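Local coordinates for protein possible galactose mutarotase (Streptomyces platensis subsp. rosaceus, PDB 4RNL) that probably interconverts the alpha and beta anomers of aldoses such as galactose, although its biological function has not been established, at residues R37-Y41 against G42-Q46; G75-G79 against A80-R84; S93-D97 against G98-A102. All coordinates share one frame; numbering follows the deposited sequence.

Contact 1: residues R37-Y41 against G42-Q46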
loop_
_atom_site.group_PDB
_atom_site.type_symbol
_atom_site.label_atom_id
_atom_site.label_comp_id
_atom_site.label_asym_id
_atom_site.label_seq_id
_atom_site.Cartn_x
_atom_site.Cartn_y
_atom_site.Cartn_z
ATOM N N ARG A 37 1.012 -14.356 -2.148
ATOM C CA ARG A 37 1.207 -14.861 -0.792
ATOM C C ARG A 37 1.112 -13.709 0.199
ATOM O O ARG A 37 1.691 -12.646 -0.032
ATOM C CB ARG A 37 2.560 -15.564 -0.669
ATOM C CG ARG A 37 2.723 -16.747 -1.614
ATOM C CD ARG A 37 4.010 -17.506 -1.328
ATOM N NE ARG A 37 4.196 -18.618 -2.259
ATOM C CZ ARG A 37 5.107 -18.636 -3.227
ATOM N NH1 ARG A 37 5.928 -17.603 -3.385
ATOM N NH2 ARG A 37 5.204 -19.686 -4.033
ATOM N N VAL A 38 0.387 -13.932 1.292
ATOM C CA VAL A 38 0.096 -12.897 2.280
ATOM C C VAL A 38 0.487 -13.396 3.671
ATOM O O VAL A 38 0.170 -14.534 4.047
ATOM C CB VAL A 38 -1.404 -12.534 2.286
ATOM C CG1 VAL A 38 -1.696 -11.463 3.329
ATOM C CG2 VAL A 38 -1.854 -12.048 0.899
ATOM N N LEU A 39 1.185 -12.554 4.427
ATOM C CA LEU A 39 1.648 -12.935 5.765
ATOM C C LEU A 39 0.725 -12.378 6.828
ATOM O O LEU A 39 0.197 -11.276 6.670
ATOM C CB LEU A 39 3.052 -12.394 6.020
ATOM C CG LEU A 39 4.111 -12.603 4.940
ATOM C CD1 LEU A 39 5.421 -12.013 5.431
ATOM C CD2 LEU A 39 4.271 -14.087 4.596
ATOM N N THR A 40 0.541 -13.109 7.927
ATOM C CA THR A 40 -0.235 -12.564 9.045
ATOM C C THR A 40 0.550 -11.462 9.756
ATOM O O THR A 40 -0.018 -10.668 10.510
ATOM C CB THR A 40 -0.656 -13.636 10.057
ATOM O OG1 THR A 40 0.508 -14.300 10.568
ATOM C CG2 THR A 40 -1.579 -14.654 9.405
ATOM N N TYR A 41 1.860 -11.413 9.526
ATOM C CA TYR A 41 2.660 -10.298 10.050
ATOM C C TYR A 41 2.487 -9.091 9.147
ATOM O O TYR A 41 2.838 -9.143 7.965
ATOM C CB TYR A 41 4.144 -10.678 10.111
ATOM C CG TYR A 41 5.075 -9.581 10.609
ATOM C CD1 TYR A 41 4.917 -9.023 11.874
ATOM C CD2 TYR A 41 6.136 -9.136 9.827
ATOM C CE1 TYR A 41 5.779 -8.038 12.335
ATOM C CE2 TYR A 41 7.002 -8.150 10.278
ATOM C CZ TYR A 41 6.815 -7.602 11.530
ATOM O OH TYR A 41 7.677 -6.623 11.990
ATOM N N GLY A 42 1.931 -8.014 9.698
ATOM C CA GLY A 42 1.816 -6.757 8.981
ATOM C C GLY A 42 0.988 -6.827 7.715
ATOM O O GLY A 42 1.078 -5.939 6.861
ATOM N N GLY A 43 0.181 -7.876 7.587
ATOM C CA GLY A 43 -0.655 -8.078 6.411
ATOM C C GLY A 43 0.154 -8.036 5.131
ATOM O O GLY A 43 -0.346 -7.666 4.068
ATOM N N ILE A 44 1.417 -8.425 5.239
ATOM C CA ILE A 44 2.377 -8.202 4.164
ATOM C C ILE A 44 2.079 -9.054 2.931
ATOM O O ILE A 44 1.911 -10.266 3.021
ATOM C CB ILE A 44 3.816 -8.472 4.661
ATOM C CG1 ILE A 44 4.300 -7.296 5.519
ATOM C CG2 ILE A 44 4.774 -8.647 3.486
ATOM C CD1 ILE A 44 5.440 -7.678 6.473
ATOM N N VAL A 45 2.000 -8.411 1.775
ATOM C CA VAL A 45 1.951 -9.145 0.522
ATOM C C VAL A 45 3.395 -9.506 0.189
ATOM O O VAL A 45 4.182 -8.662 -0.264
ATOM C CB VAL A 45 1.317 -8.291 -0.603
ATOM C CG1 VAL A 45 1.342 -9.048 -1.928
ATOM C CG2 VAL A 45 -0.118 -7.915 -0.233
ATOM N N GLN A 46 3.749 -10.762 0.435
ATOM C CA GLN A 46 5.136 -11.203 0.309
ATOM C C GLN A 46 5.536 -11.406 -1.143
ATOM O O GLN A 46 6.642 -11.032 -1.550
ATOM C CB GLN A 46 5.365 -12.506 1.074
ATOM C CG GLN A 46 6.839 -12.834 1.217
ATOM C CD GLN A 46 7.139 -14.255 0.831
ATOM O OE1 GLN A 46 6.227 -15.062 0.643
ATOM N NE2 GLN A 46 8.421 -14.574 0.700
#

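Contact 2: residues G75-G79 against A80-R84. With PO4 (phosphate ion), chain H.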
loop_
_atom_site.group_PDB
_atom_site.type_symbol
_atom_site.label_atom_id
_atom_site.label_comp_id
_atom_site.label_asym_id
_atom_site.label_seq_id
_atom_site.Cartn_x
_atom_site.Cartn_y
_atom_site.Cartn_z
ATOM N N GLY A 75 11.625 -0.859 7.563
ATOM C CA GLY A 75 11.687 0.534 7.149
ATOM C C GLY A 75 11.249 0.810 5.720
ATOM O O GLY A 75 10.898 1.946 5.384
ATOM N N SER A 76 11.287 -0.214 4.872
ATOM C CA SER A 76 10.868 -0.078 3.478
ATOM C C SER A 76 9.370 -0.261 3.324
ATOM O O SER A 76 8.804 0.056 2.275
ATOM C CB SER A 76 11.560 -1.125 2.595
ATOM O OG SER A 76 12.949 -0.857 2.468
ATOM N N TYR A 77 8.745 -0.816 4.360
ATOM C CA TYR A 77 7.333 -1.187 4.324
ATOM C C TYR A 77 6.972 -2.099 3.147
ATOM O O TYR A 77 5.873 -1.999 2.608
ATOM C CB TYR A 77 6.448 0.070 4.311
ATOM C CG TYR A 77 6.577 0.880 5.581
ATOM C CD1 TYR A 77 7.594 1.814 5.729
ATOM C CD2 TYR A 77 5.709 0.680 6.642
ATOM C CE1 TYR A 77 7.727 2.549 6.902
ATOM C CE2 TYR A 77 5.835 1.407 7.826
ATOM C CZ TYR A 77 6.851 2.333 7.948
ATOM O OH TYR A 77 6.979 3.064 9.115
ATOM N N PHE A 78 7.885 -2.987 2.751
ATOM C CA PHE A 78 7.607 -3.898 1.640
ATOM C C PHE A 78 6.297 -4.650 1.861
ATOM O O PHE A 78 6.100 -5.251 2.914
ATOM C CB PHE A 78 8.743 -4.911 1.471
ATOM C CG PHE A 78 9.984 -4.343 0.843
ATOM C CD1 PHE A 78 9.913 -3.256 -0.025
ATOM C CD2 PHE A 78 11.223 -4.903 1.113
ATOM C CE1 PHE A 78 11.072 -2.747 -0.616
ATOM C CE2 PHE A 78 12.383 -4.397 0.532
ATOM C CZ PHE A 78 12.305 -3.317 -0.332
ATOM N N GLY A 79 5.402 -4.581 0.871
ATOM C CA GLY A 79 4.143 -5.317 0.858
ATOM C C GLY A 79 3.113 -5.014 1.935
ATOM O O GLY A 79 2.077 -5.689 2.020
ATOM N N ALA A 80 3.355 -3.978 2.732
ATOM C CA ALA A 80 2.704 -3.890 4.035
ATOM C C ALA A 80 1.310 -3.278 4.059
ATOM O O ALA A 80 1.027 -2.304 3.358
ATOM C CB ALA A 80 3.606 -3.151 5.014
ATOM N N LEU A 81 0.451 -3.865 4.892
ATOM C CA LEU A 81 -0.787 -3.222 5.325
ATOM C C LEU A 81 -0.355 -2.079 6.245
ATOM O O LEU A 81 0.286 -2.311 7.273
ATOM C CB LEU A 81 -1.629 -4.243 6.101
ATOM C CG LEU A 81 -3.089 -4.009 6.507
ATOM C CD1 LEU A 81 -3.628 -5.251 7.208
ATOM C CD2 LEU A 81 -3.257 -2.826 7.398
ATOM N N VAL A 82 -0.692 -0.845 5.884
ATOM C CA VAL A 82 -0.224 0.305 6.646
ATOM C C VAL A 82 -1.382 0.966 7.385
ATOM O O VAL A 82 -2.451 1.179 6.810
ATOM C CB VAL A 82 0.454 1.337 5.731
ATOM C CG1 VAL A 82 0.785 2.599 6.509
ATOM C CG2 VAL A 82 1.714 0.739 5.125
ATOM N N GLY A 83 -1.170 1.283 8.662
ATOM C CA GLY A 83 -2.187 1.942 9.479
ATOM C C GLY A 83 -1.582 2.227 10.843
ATOM O O GLY A 83 -0.460 1.768 11.101
ATOM N N ARG A 84 -2.290 2.928 11.734
ATOM C CA ARG A 84 -3.683 3.347 11.551
ATOM C C ARG A 84 -3.828 4.493 10.554
ATOM O O ARG A 84 -4.907 4.714 9.995
ATOM C CB ARG A 84 -4.269 3.778 12.912
ATOM C CG ARG A 84 -5.770 4.039 12.910
ATOM C CD ARG A 84 -6.274 4.538 14.264
ATOM N NE ARG A 84 -6.035 3.585 15.356
ATOM C CZ ARG A 84 -6.782 3.534 16.460
ATOM N NH1 ARG A 84 -7.816 4.356 16.600
ATOM N NH2 ARG A 84 -6.510 2.657 17.419
HETATM P P PO4 H . 15.894 -0.840 7.471
HETATM O O1 PO4 H . 16.514 0.518 7.694
HETATM O O2 PO4 H . 15.543 -1.000 6.011
HETATM O O3 PO4 H . 16.900 -1.899 7.858
HETATM O O4 PO4 H . 14.642 -0.973 8.314
#

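Contact 3: residues S93-D97 against G98-A102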
loop_
_atom_site.group_PDB
_atom_site.type_symbol
_atom_site.label_atom_id
_atom_site.label_comp_id
_atom_site.label_asym_id
_atom_site.label_seq_id
_atom_site.Cartn_x
_atom_site.Cartn_y
_atom_site.Cartn_z
ATOM N N SER A 93 1.316 15.258 15.599
ATOM C CA SER A 93 0.251 15.798 16.432
ATOM C C SER A 93 -0.922 16.243 15.571
ATOM O O SER A 93 -0.728 16.700 14.445
ATOM C CB SER A 93 0.774 16.996 17.222
ATOM O OG SER A 93 -0.212 17.473 18.114
ATOM N N PHE A 94 -2.138 16.115 16.101
ATOM C CA PHE A 94 -3.323 16.669 15.438
ATOM C C PHE A 94 -4.430 16.927 16.455
ATOM O O PHE A 94 -4.365 16.442 17.583
ATOM C CB PHE A 94 -3.814 15.763 14.293
ATOM C CG PHE A 94 -4.304 14.408 14.742
ATOM C CD1 PHE A 94 -3.413 13.370 14.960
ATOM C CD2 PHE A 94 -5.660 14.174 14.933
ATOM C CE1 PHE A 94 -3.866 12.119 15.359
ATOM C CE2 PHE A 94 -6.122 12.926 15.339
ATOM C CZ PHE A 94 -5.225 11.900 15.552
ATOM N N VAL A 95 -5.429 17.713 16.059
ATOM C CA VAL A 95 -6.563 18.003 16.925
ATOM C C VAL A 95 -7.805 17.291 16.407
ATOM O O VAL A 95 -8.103 17.329 15.213
ATOM C CB VAL A 95 -6.820 19.521 17.028
ATOM C CG1 VAL A 95 -8.047 19.818 17.897
ATOM C CG2 VAL A 95 -5.610 20.218 17.600
ATOM N N LEU A 96 -8.517 16.617 17.304
ATOM C CA LEU A 96 -9.781 15.989 16.942
ATOM C C LEU A 96 -10.777 16.266 18.048
ATOM O O LEU A 96 -10.519 15.975 19.220
ATOM C CB LEU A 96 -9.612 14.479 16.719
ATOM C CG LEU A 96 -10.882 13.704 16.360
ATOM C CD1 LEU A 96 -11.506 14.237 15.086
ATOM C CD2 LEU A 96 -10.597 12.209 16.226
ATOM N N ASP A 97 -11.908 16.849 17.668
ATOM C CA ASP A 97 -12.930 17.280 18.617
ATOM C C ASP A 97 -12.356 18.038 19.810
ATOM O O ASP A 97 -12.669 17.724 20.959
ATOM C CB ASP A 97 -13.773 16.093 19.089
ATOM C CG ASP A 97 -14.501 15.404 17.949
ATOM O OD1 ASP A 97 -14.627 16.014 16.864
ATOM O OD2 ASP A 97 -14.950 14.255 18.142
ATOM N N GLY A 98 -11.508 19.025 19.531
ATOM C CA GLY A 98 -11.018 19.932 20.561
ATOM C C GLY A 98 -9.878 19.383 21.395
ATOM O O GLY A 98 -9.321 20.079 22.248
ATOM N N ARG A 99 -9.529 18.126 21.136
ATOM C CA ARG A 99 -8.501 17.422 21.888
ATOM C C ARG A 99 -7.239 17.244 21.049
ATOM O O ARG A 99 -7.317 16.842 19.882
ATOM C CB ARG A 99 -9.046 16.056 22.325
ATOM C CG ARG A 99 -8.014 15.107 22.900
ATOM C CD ARG A 99 -8.633 14.213 23.973
ATOM N NE ARG A 99 -8.955 12.872 23.488
ATOM C CZ ARG A 99 -8.318 11.765 23.862
ATOM N NH1 ARG A 99 -8.688 10.590 23.370
ATOM N NH2 ARG A 99 -7.316 11.828 24.731
ATOM N N THR A 100 -6.084 17.551 21.640
ATOM C CA THR A 100 -4.792 17.372 20.965
ATOM C C THR A 100 -4.253 15.967 21.194
ATOM O O THR A 100 -4.098 15.529 22.334
ATOM C CB THR A 100 -3.742 18.401 21.452
ATOM O OG1 THR A 100 -4.180 19.730 21.131
ATOM C CG2 THR A 100 -2.400 18.155 20.784
ATOM N N ASP A 101 -3.988 15.260 20.102
ATOM C CA ASP A 101 -3.447 13.905 20.166
ATOM C C ASP A 101 -1.954 13.913 19.870
ATOM O O ASP A 101 -1.525 14.433 18.845
ATOM C CB ASP A 101 -4.170 13.003 19.155
ATOM C CG ASP A 101 -5.618 12.755 19.530
ATOM O OD1 ASP A 101 -5.863 11.877 20.389
ATOM O OD2 ASP A 101 -6.508 13.443 18.977
ATOM N N ALA A 102 -1.163 13.332 20.765
ATOM C CA ALA A 102 0.286 13.286 20.585
ATOM C C ALA A 102 0.740 11.927 20.063
ATOM O O ALA A 102 0.457 10.884 20.666
ATOM C CB ALA A 102 0.990 13.612 21.901
#

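Contact 1: residues R37-Y41 against G42-Q46
Tyr41 and Ile44 run alongside each other in the same direction and form the close-packed end of this local contact. The methyl CD1 of Ile44 reaches to 3.7 Å from CD2 of the Tyr41 ring, approaching it obliquely; the same methyl also lies 3.3 Å from Tyr41 O. With CG1 set beside its backbone N (chi1 -76°), Ile44 sends this branch along Tyr41, while its other branch turns to Leu39, where CG2 is 3.9 Å from Leu39 CD1. One isoleucine is thus wedged between an aromatic and an aliphatic neighbour, and Tyr70 of helix 67-72 touches it from outside. Backbone bonds hold the packed region together: Leu39 N donates to Ile44 O at 2.8 Å in a fairly straight bond (163°), and Ile44 N closes the turn on Tyr41 O at 3.2 Å. The motif is a beta hairpin joining strands 35-39 and 45-51, whose short connection holds a type I' turn with Gly42 and Gly43 in its central positions; the positive phi of both suits glycine. Val38 and Val45 form a non-hydrogen-bonded pair on one face of the sheet. The Arg37 end is the partly exposed one. Gln46 N donates there to Arg37 O at 2.8 Å, but side chains meet sparsely: Leu39 CD2 is 4.0 Å from Gln46 CB, and Arg37 CD 3.8 Å from Gln46 OE1. Gln46 is buried, and its amide finds polar partners beyond the hairpin, Arg24 NH1 and Phe64 O. Arg37 NH1 makes a weak hydrogen bond to Thr47 OG1 and a long, weak ion pair with Glu49 OE2.

Contact 2: residues G75-G79 against A80-R84
Ala80 folds back against Tyr77 through a type II beta turn running from Tyr77 to Ala80, which delivers the loop after helix 67-72 into the short strand 81-82, the edge strand of a seven-stranded antiparallel sheet. Ala80 N donates to Tyr77 O at 3.2 Å. The N-H points reasonably straight at the oxygen (154°), yet the donor stands well above the carbonyl plane rather than on a lone pair. The same oxygen is flanked by the Ala80 methyl, CB being 3.5 Å from Tyr77 O, so the N-H and the methyl of Ala80 both lie against this oxygen. Gly79 occupies the third position of the turn, where its positive phi (63°) is readily adopted by glycine.

Side-chain contact across the turn is lighter. Tyr77 CB and Ala80 CB are 4.4 Å apart, and Tyr77 CD2 meets Val82 CG2 obliquely at 4.3 Å. Having CG anti to the carbonyl carbon (chi1 -64°) brings CD2 of Tyr77 towards Val82, and His113 meets the ring edge-to-face. Phe78, whose CB points away from the strand, instead packs its ring under Ser76: Ser76 CB covers the middle of one ring face at a height of 3.5 Å, which, with Tyr184 edge-to-face and Phe64 nearby, probably restricts its rotation.

Further out, Ser76 is fixed by OG bonding to His286 NE2 and by its carbonyl oxygen bonding to Tyr184 OH, while Gly79 O accepts from Asn181 ND2. Strand 180-185 pairs with this strand, with backbone hydrogen bonds between Ala80 and His182 and between Val82 and Thr180. At the start of the loop a phosphate ion, probably carried over from crystallisation and also bonded to His73 ND1, takes a hydrogen bond from Gly75 N to its O4, 3.1 Å long.

Contact 3: residues S93-D97 against G98-A102
Phe94 and Asp101 are joined by the straightest bond of this local hairpin: Asp101 N donates to Phe94 O at 2.8 Å with an N-H...O angle of 176°, nearly along the C=O axis. The return bond, Phe94 N to Asp101 O, is longer at 3.3 Å. Closer to the turn, Leu96 N bonds to Arg99 O at 2.9 Å, and Arg99 N donates to Leu96 O from well above the carbonyl plane. Together they join strands 93-96 and 99-102 into a two-stranded antiparallel ribbon, closed by a type I' turn with Asp97 and Gly98 at its corners. The end of the Asp97 side chain leads away from the hairpin, and OD2 forms a salt bridge with Arg327 NH1.

The packing divides between the two faces. The face of Ser93, Val95 and Thr100 is the more exposed one: Val95 CG2 lies near Thr100 OG1, and Thr100 CG2 is 3.5 Å from Ser93 OG. On the other, Phe94 CG sits between the backbone N and the carbonyl carbon (chi1 65°), which brings the ring end towards Asp101. There Asp101 CB rests over its face, 4.0 Å from the centroid, in a CH-pi contact, with the carboxylate plane 27° from the ring plane and OD2 3.7 Å from Phe94 CE2. A serine in place of Phe94 would probably strip this aromatic cover from Asp101 and open a gap beside Asn317, which the ring also touches. On the same side, Asp101 OD1 stands 4.2 Å above the plane of the Arg99 guanidinium. That positive group may help stabilise the negative charge of Asp101, a buried aspartate whose CB rests on an aromatic ring.

Contacts 1 and 2 are buried near the middle of the chain and touch directly: Val45 N probably bonds to Gly79 O at 2.7 Å, and Gly42 O probably accepts from Leu81 N, tying the five-stranded sheet to the edge of the seven-stranded one. Contact 3, about 32 Å centre to centre from contact 1, is a partly buried peripheral hairpin touching neither. Contacts 1 and 3 both have a type I' turn, but in contact 3 it joins the paired strands directly, whereas in contact 1 the connection is longer. The first surrounds its turn with aliphatic and aromatic side chains; the third mixes Asp97, Arg99 and Thr100 with Val95 and Leu96. Contact 2 has a lone type II turn, its strand pairing with 180-185.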